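Local coordinates for PTS system, IIA component (Streptococcus pneumoniae serotype 4, PDB 5T3U), which probably relays phosphoryl groups as the IIA component of a mannose-type sugar phosphotransferase system associated with fucose utilization, at residues Tyr56-Asn59 / Gln60-Leu64; Leu107-Leu110 / Ile111-Asp115; Lys117-Leu120 / Glu121-Val124; Val13-Gly17 / Asn18-Gly22; Ile123-Asn126 / Ala127-Leu131. One frame throughout, in Å; residues are numbered along the deposited sequence.

Interaction 1. Residues Tyr56-Asn59 / Gln60-Leu64; sequences YFKN and QVDEL
The F57 ring meets V61 obliquely: V61 CG2 stands 3.8 Å from ring atom CE2, reaching it from a side chain that runs beside the phenyl group and points the same way. L12 and A14 of strand 7-16, L42, V73 and A86 also touch this buried ring. The second flat group is the D62 carboxylate. Its OD2 receives K58 NZ at 2.8 Å on the syn lone pair, the side of the other oxygen, and the pair is a salt bridge. One water accepts from K58 NZ and donates to D62 OD1, so a second path from the ammonium ends on the same carboxylate and restrains its rotation. Another water donates to OD2 at 2.7 Å, giving that oxygen two partners.

Both pairs, F57 with V61 and K58 with D62, are i to i+4 neighbours on helix 50-65, which packs against the parallel sheet of an open alpha/beta fold. The apolar pair F57 and V61 faces the sheet, whereas K58 and D62 lie on a more accessible flank beside R89 and F90. K58 starts with CG anti to the backbone N (chi1 177°) and stays extended until chi4, where a bend of -56° brings NZ to the carboxylate; on the way CG passes 3.5 Å from D62 OD2. Beneath them D62 N bonds K58 O at 3.0 Å, with an N-H...O angle of 173°. Q60 lays its CG 3.2 Å from Y56 O, but its amide OE1 is held by R40, which also forms a salt bridge with E63 OE2.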
loop_
_atom_site.group_PDB
_atom_site.type_symbol
_atom_site.label_atom_id
_atom_site.label_comp_id
_atom_site.label_asym_id
_atom_site.label_seq_id
_atom_site.Cartn_x
_atom_site.Cartn_y
_atom_site.Cartn_z
ATOM N N TYR A 56 8.977 2.195 20.703
ATOM C CA TYR A 56 9.689 1.700 19.527
ATOM C C TYR A 56 9.568 2.688 18.406
ATOM O O TYR A 56 10.564 3.019 17.756
ATOM C CB TYR A 56 9.084 0.397 19.006
ATOM C CG TYR A 56 9.334 -0.833 19.816
ATOM C CD1 TYR A 56 10.507 -0.998 20.569
ATOM C CD2 TYR A 56 8.398 -1.877 19.798
ATOM C CE1 TYR A 56 10.723 -2.191 21.319
ATOM C CE2 TYR A 56 8.598 -3.044 20.518
ATOM C CZ TYR A 56 9.752 -3.201 21.275
ATOM O OH TYR A 56 9.905 -4.383 21.968
ATOM N N PHE A 57 8.329 3.138 18.183
ATOM C CA PHE A 57 8.008 4.172 17.202
ATOM C C PHE A 57 8.791 5.469 17.422
ATOM O O PHE A 57 9.421 5.993 16.502
ATOM C CB PHE A 57 6.490 4.470 17.162
ATOM C CG PHE A 57 6.114 5.418 16.060
ATOM C CD1 PHE A 57 5.695 4.940 14.831
ATOM C CD2 PHE A 57 6.242 6.785 16.229
ATOM C CE1 PHE A 57 5.397 5.827 13.780
ATOM C CE2 PHE A 57 5.951 7.669 15.202
ATOM C CZ PHE A 57 5.528 7.173 13.964
ATOM N N LYS A 58 8.714 5.998 18.648
ATOM C CA LYS A 58 9.419 7.215 19.011
ATOM C C LYS A 58 10.902 7.058 18.728
ATOM O O LYS A 58 11.508 7.921 18.115
ATOM C CB LYS A 58 9.161 7.579 20.485
ATOM C CG LYS A 58 9.933 8.823 20.993
ATOM C CD LYS A 58 9.761 8.986 22.531
ATOM C CE LYS A 58 10.294 10.344 23.047
ATOM N NZ LYS A 58 11.739 10.557 22.660
ATOM N N ASN A 59 11.474 5.947 19.171
ATOM C CA ASN A 59 12.888 5.633 18.943
ATOM C C ASN A 59 13.296 5.559 17.479
ATOM O O ASN A 59 14.369 6.035 17.119
ATOM C CB ASN A 59 13.262 4.313 19.664
ATOM C CG ASN A 59 13.451 4.492 21.172
ATOM O OD1 ASN A 59 13.518 5.619 21.683
ATOM N ND2 ASN A 59 13.547 3.375 21.892
ATOM N N GLN A 60 12.457 4.963 16.625
ATOM C CA GLN A 60 12.735 4.935 15.164
ATOM C C GLN A 60 12.807 6.341 14.568
ATOM O O GLN A 60 13.710 6.626 13.760
ATOM C CB GLN A 60 11.688 4.111 14.378
ATOM C CG GLN A 60 11.565 2.656 14.778
ATOM C CD GLN A 60 12.707 1.818 14.268
ATOM O OE1 GLN A 60 13.844 1.945 14.739
ATOM N NE2 GLN A 60 12.413 0.928 13.289
ATOM N N VAL A 61 11.876 7.220 14.944
ATOM C CA VAL A 61 11.889 8.581 14.381
ATOM C C VAL A 61 13.108 9.380 14.898
ATOM O O VAL A 61 13.812 10.022 14.108
ATOM C CB VAL A 61 10.591 9.374 14.624
ATOM C CG1 VAL A 61 10.742 10.822 14.130
ATOM C CG2 VAL A 61 9.385 8.731 13.930
ATOM N N ASP A 62 13.353 9.319 16.214
ATOM C CA ASP A 62 14.496 10.001 16.842
ATOM C C ASP A 62 15.815 9.581 16.209
ATOM O O ASP A 62 16.642 10.422 15.853
ATOM C CB ASP A 62 14.552 9.690 18.349
ATOM C CG ASP A 62 13.433 10.347 19.135
ATOM O OD1 ASP A 62 12.798 11.301 18.630
ATOM O OD2 ASP A 62 13.198 9.929 20.294
ATOM N N GLU A 63 16.010 8.281 16.056
ATOM C CA GLU A 63 17.247 7.780 15.464
ATOM C C GLU A 63 17.447 8.150 13.998
ATOM O O GLU A 63 18.567 8.382 13.547
ATOM C CB GLU A 63 17.385 6.279 15.694
ATOM C CG GLU A 63 17.740 5.985 17.144
ATOM C CD GLU A 63 17.489 4.546 17.543
ATOM O OE1 GLU A 63 17.066 4.346 18.704
ATOM O OE2 GLU A 63 17.706 3.626 16.714
ATOM N N LEU A 64 16.350 8.263 13.263
ATOM C CA LEU A 64 16.420 8.691 11.883
ATOM C C LEU A 64 16.803 10.164 11.858
ATOM O O LEU A 64 17.548 10.589 10.982
ATOM C CB LEU A 64 15.105 8.377 11.136
ATOM C CG LEU A 64 14.971 6.918 10.628
ATOM C CD1 LEU A 64 13.561 6.609 10.075
ATOM C CD2 LEU A 64 16.046 6.558 9.567
HETATM O O HOH W 1 10.890 12.415 20.546
HETATM O O HOH W 2 14.527 7.929 21.435
#

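Interaction 2. Residues Leu107-Leu110 / Ile111-Asp115; sequences LVEL and ISSYD
I111 meets L107 twice: I111 N bonds L107 O at 2.9 Å, and its CD1 lies 3.8 Å from L107 CD1, where the two apolar side chains cross obliquely. S112 then brings two donors to one acceptor. Its OG reaches V108 O at 2.8 Å and its backbone N at 3.0 Å, from opposite faces of the carbonyl plane, with OG 36° out of it. The hydroxyl is thereby folded back onto the helix, OG lying beside the backbone N (chi1 -56°).

At S113 the chain leaves helical geometry. S113 N makes weak bonds to E109 O and L110 O, while S113 OG makes a firmer one to E109 O at 2.8 Å. A water donates to both S113 OG and L110 O, bridging them. Y114 follows, with I111 O 3.1 Å above one face of its ring, offset toward the rim; R38 makes a cation-pi contact with the same ring.

Helix 104-112 thus ends in serine hydroxyls folded back onto carbonyls of its last turn. L107, L110 and I111 lie against strand 7-16 at I11, L107 and L110 also reach L74 of strand 68-75, V108 and I111 touch V31 of helix 19-31, and E109, L110 and S113 meet I123 of helix 120-129.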
loop_
_atom_site.group_PDB
_atom_site.type_symbol
_atom_site.label_atom_id
_atom_site.label_comp_id
_atom_site.label_asym_id
_atom_site.label_seq_id
_atom_site.Cartn_x
_atom_site.Cartn_y
_atom_site.Cartn_z
ATOM N N LEU A 107 5.878 5.623 -1.799
ATOM C CA LEU A 107 7.096 5.119 -1.151
ATOM C C LEU A 107 8.273 5.147 -2.126
ATOM O O LEU A 107 9.328 5.695 -1.812
ATOM C CB LEU A 107 6.894 3.718 -0.526
ATOM C CG LEU A 107 8.151 3.139 0.180
ATOM C CD1 LEU A 107 8.769 4.122 1.228
ATOM C CD2 LEU A 107 7.866 1.751 0.812
ATOM N N VAL A 108 8.082 4.598 -3.327
ATOM C CA VAL A 108 9.103 4.650 -4.371
ATOM C C VAL A 108 9.610 6.057 -4.666
ATOM O O VAL A 108 10.814 6.267 -4.752
ATOM C CB VAL A 108 8.593 4.000 -5.696
ATOM C CG1 VAL A 108 9.576 4.311 -6.860
ATOM C CG2 VAL A 108 8.439 2.505 -5.496
ATOM N N GLU A 109 8.696 7.011 -4.846
ATOM C CA GLU A 109 9.088 8.374 -5.163
ATOM C C GLU A 109 9.868 9.036 -4.018
ATOM O O GLU A 109 10.830 9.767 -4.255
ATOM C CB GLU A 109 7.835 9.220 -5.466
ATOM C CG GLU A 109 8.110 10.726 -5.630
ATOM C CD GLU A 109 9.205 11.039 -6.665
ATOM O OE1 GLU A 109 9.330 10.306 -7.683
ATOM O OE2 GLU A 109 9.950 12.028 -6.458
ATOM N N LEU A 110 9.403 8.837 -2.782
ATOM C CA LEU A 110 10.109 9.393 -1.618
ATOM C C LEU A 110 11.500 8.783 -1.481
ATOM O O LEU A 110 12.469 9.503 -1.175
ATOM C CB LEU A 110 9.284 9.222 -0.346
ATOM C CG LEU A 110 8.064 10.155 -0.284
ATOM C CD1 LEU A 110 7.145 9.880 0.929
ATOM C CD2 LEU A 110 8.496 11.657 -0.356
ATOM N N ILE A 111 11.643 7.483 -1.737
ATOM C CA ILE A 111 13.016 6.916 -1.673
ATOM C C ILE A 111 13.912 7.506 -2.784
ATOM O O ILE A 111 15.037 7.959 -2.517
ATOM C CB ILE A 111 13.052 5.381 -1.675
ATOM C CG1 ILE A 111 12.397 4.818 -0.416
ATOM C CG2 ILE A 111 14.530 4.869 -1.729
ATOM C CD1 ILE A 111 12.113 3.270 -0.477
ATOM N N SER A 112 13.388 7.560 -4.010
ATOM C CA SER A 112 14.158 8.057 -5.164
ATOM C C SER A 112 14.631 9.490 -5.013
ATOM O O SER A 112 15.633 9.879 -5.626
ATOM C CB SER A 112 13.335 7.938 -6.455
ATOM O OG SER A 112 12.932 6.595 -6.611
ATOM N N SER A 113 13.901 10.277 -4.221
ATOM C CA SER A 113 14.159 11.708 -4.094
ATOM C C SER A 113 14.727 12.107 -2.716
ATOM O O SER A 113 14.830 13.306 -2.400
ATOM C CB SER A 113 12.891 12.501 -4.424
ATOM O OG SER A 113 11.865 12.250 -3.467
ATOM N N TYR A 114 15.135 11.125 -1.910
ATOM C CA TYR A 114 15.528 11.461 -0.538
ATOM C C TYR A 114 16.897 12.166 -0.367
ATOM O O TYR A 114 17.271 12.557 0.750
ATOM C CB TYR A 114 15.322 10.306 0.439
ATOM C CG TYR A 114 16.168 9.040 0.306
ATOM C CD1 TYR A 114 17.322 8.980 -0.485
ATOM C CD2 TYR A 114 15.803 7.896 1.018
ATOM C CE1 TYR A 114 18.086 7.802 -0.550
ATOM C CE2 TYR A 114 16.526 6.743 0.950
ATOM C CZ TYR A 114 17.671 6.693 0.171
ATOM O OH TYR A 114 18.373 5.510 0.129
ATOM N N ASP A 115 17.620 12.344 -1.472
ATOM C CA ASP A 115 18.858 13.122 -1.437
ATOM C C ASP A 115 18.680 14.431 -2.180
ATOM O O ASP A 115 19.645 15.166 -2.434
ATOM C CB ASP A 115 20.033 12.331 -2.030
ATOM C CG ASP A 115 20.362 11.110 -1.219
ATOM O OD1 ASP A 115 20.410 11.220 0.020
ATOM O OD2 ASP A 115 20.583 10.038 -1.822
HETATM O O HOH W 3 12.216 12.292 -0.691
#

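Interaction 3. Residues Lys117-Leu120 / Glu121-Val124; sequences KINL and EEIV
N119 reaches over the first turn of the helix to E122, and its side chain can be followed outward. CB lies 3.9 Å from E122 CB, and CG comes closer, 3.6 Å from the same atom. OD1 accepts from E122 N at 3.1 Å with an N-H...O angle of 159°, although the donor stands well above the amide plane, 63° out of it. ND2, the other branch, passes 3.3 Å from E122 OE1 at an angle too poor for a hydrogen bond; the two side chains cross at about a right angle. Having CG anti to the backbone N (chi1 -179°) swings the amide across the helix start, where OD1 can serve an N-H that lacks a preceding turn. This makes N119 the N-cap of helix 120-129.

The backbone carbonyl of N119 adds the first regular helical bond, accepting I123 N at 3.0 Å in the carbonyl plane. Just before the cap, I118 meets I123, its CB 3.9 Å from CD1, with the side chains at about a right angle. A residue preceding the N-cap packed on the fourth helical residue is a hydrophobic staple, so the helix start is fixed on its polar and apolar sides alike. Carboxylates of E121 and E122 in this first turn would probably be favoured by the helix dipole.

L120 CD1 continues the apolar side at 4.1 Å from V124 CG2. I123 packs on L106 of helix 104-112, V124 on V99 of strand 96-100, while L120 and V124 also touch N133 and L131 of the second subunit.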
loop_
_atom_site.group_PDB
_atom_site.type_symbol
_atom_site.label_atom_id
_atom_site.label_comp_id
_atom_site.label_asym_id
_atom_site.label_seq_id
_atom_site.Cartn_x
_atom_site.Cartn_y
_atom_site.Cartn_z
ATOM N N LYS A 117 16.095 18.071 -3.044
ATOM C CA LYS A 117 14.994 18.977 -2.692
ATOM C C LYS A 117 13.701 18.399 -3.253
ATOM O O LYS A 117 13.681 17.868 -4.370
ATOM C CB LYS A 117 15.219 20.370 -3.312
ATOM C CG LYS A 117 15.757 21.431 -2.338
ATOM C CD LYS A 117 16.011 22.768 -3.047
ATOM C CE LYS A 117 16.083 23.935 -2.040
ATOM N NZ LYS A 117 16.014 25.286 -2.737
ATOM N N ILE A 118 12.614 18.501 -2.496
ATOM C CA ILE A 118 11.322 18.026 -3.020
ATOM C C ILE A 118 10.200 19.045 -2.833
ATOM O O ILE A 118 10.296 19.931 -1.993
ATOM C CB ILE A 118 10.895 16.672 -2.392
ATOM C CG1 ILE A 118 10.668 16.828 -0.883
ATOM C CG2 ILE A 118 11.915 15.608 -2.704
ATOM C CD1 ILE A 118 9.911 15.669 -0.234
ATOM N N ASN A 119 9.138 18.886 -3.622
ATOM C CA ASN A 119 7.859 19.504 -3.330
ATOM C C ASN A 119 6.915 18.389 -2.834
ATOM O O ASN A 119 6.390 17.620 -3.628
ATOM C CB ASN A 119 7.324 20.182 -4.601
ATOM C CG ASN A 119 5.999 20.881 -4.395
ATOM O OD1 ASN A 119 5.217 20.550 -3.497
ATOM N ND2 ASN A 119 5.746 21.880 -5.227
ATOM N N LEU A 120 6.720 18.315 -1.516
ATOM C CA LEU A 120 5.953 17.240 -0.898
ATOM C C LEU A 120 4.479 17.256 -1.300
ATOM O O LEU A 120 3.866 16.193 -1.441
ATOM C CB LEU A 120 6.094 17.260 0.640
ATOM C CG LEU A 120 5.438 16.077 1.400
ATOM C CD1 LEU A 120 5.938 14.707 0.905
ATOM C CD2 LEU A 120 5.591 16.162 2.946
ATOM N N GLU A 121 3.910 18.458 -1.471
ATOM C CA GLU A 121 2.515 18.563 -1.874
ATOM C C GLU A 121 2.326 17.898 -3.225
ATOM O O GLU A 121 1.355 17.147 -3.425
ATOM C CB GLU A 121 2.042 20.030 -1.905
ATOM C CG GLU A 121 1.895 20.650 -0.478
ATOM C CD GLU A 121 3.240 20.672 0.295
ATOM O OE1 GLU A 121 4.244 21.237 -0.249
ATOM O OE2 GLU A 121 3.298 20.102 1.430
ATOM N N GLU A 122 3.271 18.160 -4.132
ATOM C CA GLU A 122 3.215 17.636 -5.478
ATOM C C GLU A 122 3.401 16.114 -5.480
ATOM O O GLU A 122 2.723 15.394 -6.211
ATOM C CB GLU A 122 4.320 18.304 -6.267
ATOM C CG GLU A 122 4.205 18.276 -7.743
ATOM C CD GLU A 122 5.284 19.167 -8.370
ATOM O OE1 GLU A 122 5.244 20.407 -8.156
ATOM O OE2 GLU A 122 6.194 18.615 -9.030
ATOM N N ILE A 123 4.320 15.630 -4.655
ATOM C CA ILE A 123 4.555 14.187 -4.501
ATOM C C ILE A 123 3.291 13.503 -3.993
ATOM O O ILE A 123 2.866 12.506 -4.561
ATOM C CB ILE A 123 5.761 13.901 -3.579
ATOM C CG1 ILE A 123 7.054 14.307 -4.309
ATOM C CG2 ILE A 123 5.780 12.423 -3.130
ATOM C CD1 ILE A 123 8.332 14.005 -3.566
ATOM N N VAL A 124 2.674 14.070 -2.963
ATOM C CA VAL A 124 1.410 13.539 -2.415
ATOM C C VAL A 124 0.273 13.542 -3.466
ATOM O O VAL A 124 -0.387 12.523 -3.682
ATOM C CB VAL A 124 1.002 14.244 -1.109
ATOM C CG1 VAL A 124 -0.458 13.849 -0.673
ATOM C CG2 VAL A 124 2.022 13.875 -0.001
#

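Interaction 4. Residues Val13-Gly17 / Asn18-Gly22; sequences VASHG and NFASG
S15 OG is gripped from two directions. It accepts A20 N at 3.1 Å (N-H...O angle 151°) and donates to H16 O at 2.9 Å, approaching that carbonyl from well above its plane. The hydroxyl stands between the backbone N and the carbonyl carbon of its own residue (chi1 67°), which points it across the turn at the first helical residues. One buried side chain thereby ties the end of strand 7-16 to the start of helix 19-31.

Between them the chain reverses in a type II' turn from H16 to F19, with G17 at the positive phi (59°) of its second position. The turn is not closed by its own backbone, since H16 O and F19 N stand 4.1 Å apart. Instead T26 OG1 of the second subunit hydrogen-bonds to both. A water also bridges the turn, donating to G17 O and accepting from S21 N, each at 2.9 Å.

Apolar contacts complete the joint. A20 CB sits 3.8 Å from V13 CG1 and 3.3 Å from V13 O, filling the angle between strand and helix. F19 presents its ring edge to S15 CB, and the same ring meets F102 and also F19 of the second subunit. H16 N bonds D76 OD2, and the H16 ring packs edge-to-face on F30 of the second subunit, with a bound polyethylene glycol, probably from the crystallisation liquor, about 5 Å from its side chain. This is the first strand-to-helix turn of a beta-alpha-beta crossover, the position where mannose-type IIA domains carry their phosphorylated histidine, consistent with such a role for H16.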
loop_
_atom_site.group_PDB
_atom_site.type_symbol
_atom_site.label_atom_id
_atom_site.label_comp_id
_atom_site.label_asym_id
_atom_site.label_seq_id
_atom_site.Cartn_x
_atom_site.Cartn_y
_atom_site.Cartn_z
ATOM N N VAL A 13 8.330 3.829 7.586
ATOM C CA VAL A 13 7.078 3.292 7.049
ATOM C C VAL A 13 6.489 2.484 8.175
ATOM O O VAL A 13 7.118 1.507 8.631
ATOM C CB VAL A 13 7.306 2.322 5.864
ATOM C CG1 VAL A 13 6.012 2.033 5.158
ATOM C CG2 VAL A 13 8.323 2.868 4.881
ATOM N N ALA A 14 5.293 2.857 8.622
ATOM C CA ALA A 14 4.706 2.191 9.791
ATOM C C ALA A 14 3.277 1.731 9.544
ATOM O O ALA A 14 2.522 2.429 8.915
ATOM C CB ALA A 14 4.743 3.123 10.994
ATOM N N SER A 15 2.896 0.563 10.065
ATOM C CA SER A 15 1.534 0.087 9.881
ATOM C C SER A 15 1.168 -0.920 10.964
ATOM O O SER A 15 2.048 -1.473 11.635
ATOM C CB SER A 15 1.433 -0.618 8.515
ATOM O OG SER A 15 2.210 -1.799 8.538
ATOM N N HIS A 16 -0.117 -1.206 11.118
ATOM C CA HIS A 16 -0.495 -2.508 11.713
ATOM C C HIS A 16 0.014 -3.620 10.777
ATOM O O HIS A 16 0.042 -3.440 9.558
ATOM C CB HIS A 16 -2.004 -2.624 11.802
ATOM C CG HIS A 16 -2.634 -1.646 12.742
ATOM N ND1 HIS A 16 -2.974 -0.364 12.362
ATOM C CD2 HIS A 16 -3.053 -1.783 14.022
ATOM C CE1 HIS A 16 -3.564 0.251 13.372
ATOM N NE2 HIS A 16 -3.597 -0.578 14.398
ATOM N N GLY A 17 0.466 -4.736 11.349
ATOM C CA GLY A 17 0.916 -5.864 10.547
ATOM C C GLY A 17 2.057 -5.612 9.585
ATOM O O GLY A 17 2.847 -4.685 9.762
ATOM N N ASN A 18 2.118 -6.470 8.559
ATOM C CA ASN A 18 3.216 -6.590 7.633
ATOM C C ASN A 18 3.138 -5.636 6.417
ATOM O O ASN A 18 3.993 -5.698 5.539
ATOM C CB ASN A 18 3.293 -8.052 7.142
ATOM C CG ASN A 18 3.705 -9.038 8.245
ATOM O OD1 ASN A 18 4.281 -8.659 9.269
ATOM N ND2 ASN A 18 3.416 -10.308 8.028
ATOM N N PHE A 19 2.127 -4.773 6.350
ATOM C CA PHE A 19 2.013 -3.818 5.216
ATOM C C PHE A 19 3.297 -3.020 4.954
ATOM O O PHE A 19 3.769 -2.955 3.795
ATOM C CB PHE A 19 0.850 -2.844 5.430
ATOM C CG PHE A 19 0.527 -1.973 4.229
ATOM C CD1 PHE A 19 0.170 -2.539 3.008
ATOM C CD2 PHE A 19 0.535 -0.582 4.341
ATOM C CE1 PHE A 19 -0.174 -1.750 1.938
ATOM C CE2 PHE A 19 0.213 0.211 3.269
ATOM C CZ PHE A 19 -0.137 -0.391 2.039
ATOM N N ALA A 20 3.843 -2.420 6.028
ATOM C CA ALA A 20 5.049 -1.597 5.983
ATOM C C ALA A 20 6.293 -2.320 5.504
ATOM O O ALA A 20 6.959 -1.842 4.582
ATOM C CB ALA A 20 5.314 -0.931 7.384
ATOM N N SER A 21 6.646 -3.459 6.122
ATOM C CA SER A 21 7.848 -4.155 5.661
ATOM C C SER A 21 7.673 -4.695 4.219
ATOM O O SER A 21 8.609 -4.675 3.409
ATOM C CB SER A 21 8.249 -5.290 6.625
ATOM O OG SER A 21 7.158 -6.150 6.822
ATOM N N GLY A 22 6.482 -5.170 3.906
ATOM C CA GLY A 22 6.209 -5.655 2.556
ATOM C C GLY A 22 6.289 -4.541 1.528
ATOM O O GLY A 22 6.816 -4.751 0.430
HETATM O O HOH W 4 5.562 -4.147 8.743
#

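Interaction 5. Residues Ile123-Asn126 / Ala127-Leu131; sequences IVHN and AQNSL
I123 O accepts A127 N at 3.0 Å, and the methyl CB of A127 rests 3.5 Å from the same oxygen. V124 O takes Q128 N at 2.9 Å and is also brushed by Q128 CG. The extended glutamine chain continues past the turn, and its NE2 donates to L131 O of the second subunit.

H125 O follows with N129 N at 3.2 Å. The H125 imidazole is met obliquely by the N129 amide: H125 NE2 and N129 ND2 are 3.4 Å apart, with the two planes turned 71° against each other. CG of H125 lies anti to the backbone N (chi1 179°), a setting that carries the ring along the helix surface to N129.

N126 O is held chiefly by a side chain. S130 OG donates to it at 2.9 Å, from a position tilted 32° out of the carbonyl plane, whereas the backbone bond from S130 N is weak. A water donates to N126 OD1 and accepts from N129 ND2 at 2.7 Å, linking the two amides on the exposed flank.

Elsewhere round the helix, A127 packs on L106 of helix 104-112, S130 touches P105, and N103 ND2 bonds A127 O. Helix 120-129 also forms part of the subunit interface, where A127 meets L131 of the second subunit and the Q128 to L131 bond is repeated reciprocally.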
loop_
_atom_site.group_PDB
_atom_site.type_symbol
_atom_site.label_atom_id
_atom_site.label_comp_id
_atom_site.label_asym_id
_atom_site.label_seq_id
_atom_site.Cartn_x
_atom_site.Cartn_y
_atom_site.Cartn_z
ATOM N N ILE A 123 4.320 15.630 -4.655
ATOM C CA ILE A 123 4.555 14.187 -4.501
ATOM C C ILE A 123 3.291 13.503 -3.993
ATOM O O ILE A 123 2.866 12.506 -4.561
ATOM C CB ILE A 123 5.761 13.901 -3.579
ATOM C CG1 ILE A 123 7.054 14.307 -4.309
ATOM C CG2 ILE A 123 5.780 12.423 -3.130
ATOM C CD1 ILE A 123 8.332 14.005 -3.566
ATOM N N VAL A 124 2.674 14.070 -2.963
ATOM C CA VAL A 124 1.410 13.539 -2.415
ATOM C C VAL A 124 0.273 13.542 -3.466
ATOM O O VAL A 124 -0.387 12.523 -3.682
ATOM C CB VAL A 124 1.002 14.244 -1.109
ATOM C CG1 VAL A 124 -0.458 13.849 -0.673
ATOM C CG2 VAL A 124 2.022 13.875 -0.001
ATOM N N HIS A 125 0.087 14.680 -4.127
ATOM C CA HIS A 125 -0.894 14.820 -5.192
ATOM C C HIS A 125 -0.655 13.764 -6.287
ATOM O O HIS A 125 -1.592 13.113 -6.734
ATOM C CB HIS A 125 -0.868 16.253 -5.768
ATOM C CG HIS A 125 -1.840 16.478 -6.892
ATOM N ND1 HIS A 125 -3.204 16.557 -6.698
ATOM C CD2 HIS A 125 -1.643 16.640 -8.223
ATOM C CE1 HIS A 125 -3.804 16.757 -7.859
ATOM N NE2 HIS A 125 -2.880 16.808 -8.800
ATOM N N ASN A 126 0.594 13.575 -6.703
ATOM C CA ASN A 126 0.867 12.573 -7.732
ATOM C C ASN A 126 0.601 11.127 -7.251
ATOM O O ASN A 126 0.186 10.276 -8.037
ATOM C CB ASN A 126 2.304 12.680 -8.245
ATOM C CG ASN A 126 2.572 13.948 -9.071
ATOM O OD1 ASN A 126 1.665 14.642 -9.549
ATOM N ND2 ASN A 126 3.845 14.218 -9.278
ATOM N N ALA A 127 0.863 10.862 -5.978
ATOM C CA ALA A 127 0.607 9.550 -5.390
ATOM C C ALA A 127 -0.890 9.239 -5.321
ATOM O O ALA A 127 -1.273 8.078 -5.538
ATOM C CB ALA A 127 1.223 9.450 -4.003
ATOM N N GLN A 128 -1.716 10.247 -5.006
ATOM C CA GLN A 128 -3.188 10.106 -5.081
ATOM C C GLN A 128 -3.640 9.750 -6.504
ATOM O O GLN A 128 -4.459 8.863 -6.688
ATOM C CB GLN A 128 -3.926 11.380 -4.622
ATOM C CG GLN A 128 -3.702 11.730 -3.146
ATOM C CD GLN A 128 -4.241 13.099 -2.786
ATOM O OE1 GLN A 128 -4.309 13.991 -3.641
ATOM N NE2 GLN A 128 -4.610 13.287 -1.508
ATOM N N ASN A 129 -3.069 10.426 -7.496
ATOM C CA ASN A 129 -3.418 10.208 -8.883
ATOM C C ASN A 129 -2.898 8.891 -9.408
ATOM O O ASN A 129 -3.332 8.464 -10.462
ATOM C CB ASN A 129 -2.868 11.335 -9.763
ATOM C CG ASN A 129 -3.712 12.623 -9.693
ATOM O OD1 ASN A 129 -4.876 12.613 -9.271
ATOM N ND2 ASN A 129 -3.116 13.735 -10.125
ATOM N N SER A 130 -1.920 8.294 -8.709
ATOM C CA SER A 130 -1.400 6.960 -9.043
ATOM C C SER A 130 -2.299 5.789 -8.600
ATOM O O SER A 130 -2.063 4.643 -8.990
ATOM C CB SER A 130 -0.044 6.759 -8.425
ATOM O OG SER A 130 0.917 7.611 -9.030
ATOM N N LEU A 131 -3.285 6.073 -7.765
ATOM C CA LEU A 131 -4.319 5.113 -7.421
ATOM C C LEU A 131 -5.513 5.349 -8.353
ATOM O O LEU A 131 -6.201 6.370 -8.239
ATOM C CB LEU A 131 -4.737 5.286 -5.962
ATOM C CG LEU A 131 -5.596 4.180 -5.311
ATOM C CD1 LEU A 131 -5.621 4.343 -3.781
ATOM C CD2 LEU A 131 -7.022 4.158 -5.868
HETATM O O HOH W 5 -0.636 13.239 -11.087
#

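Interactions 3 and 5 share I123 and V124 and lie in series along helix 120-129, interaction 3 at its start, their centres 10 Å apart. Interaction 2 adjoins both: E109 CG lies 3.8 Å from I123 CG2, and S113 OG 3.4 Å from I118 CG2. Interaction 4, at the end of strand 7-16, touches interaction 2 through L107 CD1 and V13 CG2 (3.9 Å) and interaction 1 through F57 CE1 and A14 CB (3.9 Å). Interactions 1 and 5, 27 Å apart between centres, lie on opposite sides of the chain's centre. Interactions 3, 4 and 5 touch the second subunit; the probable site at H16, beside a bound polyethylene glycol, belongs to interaction 4.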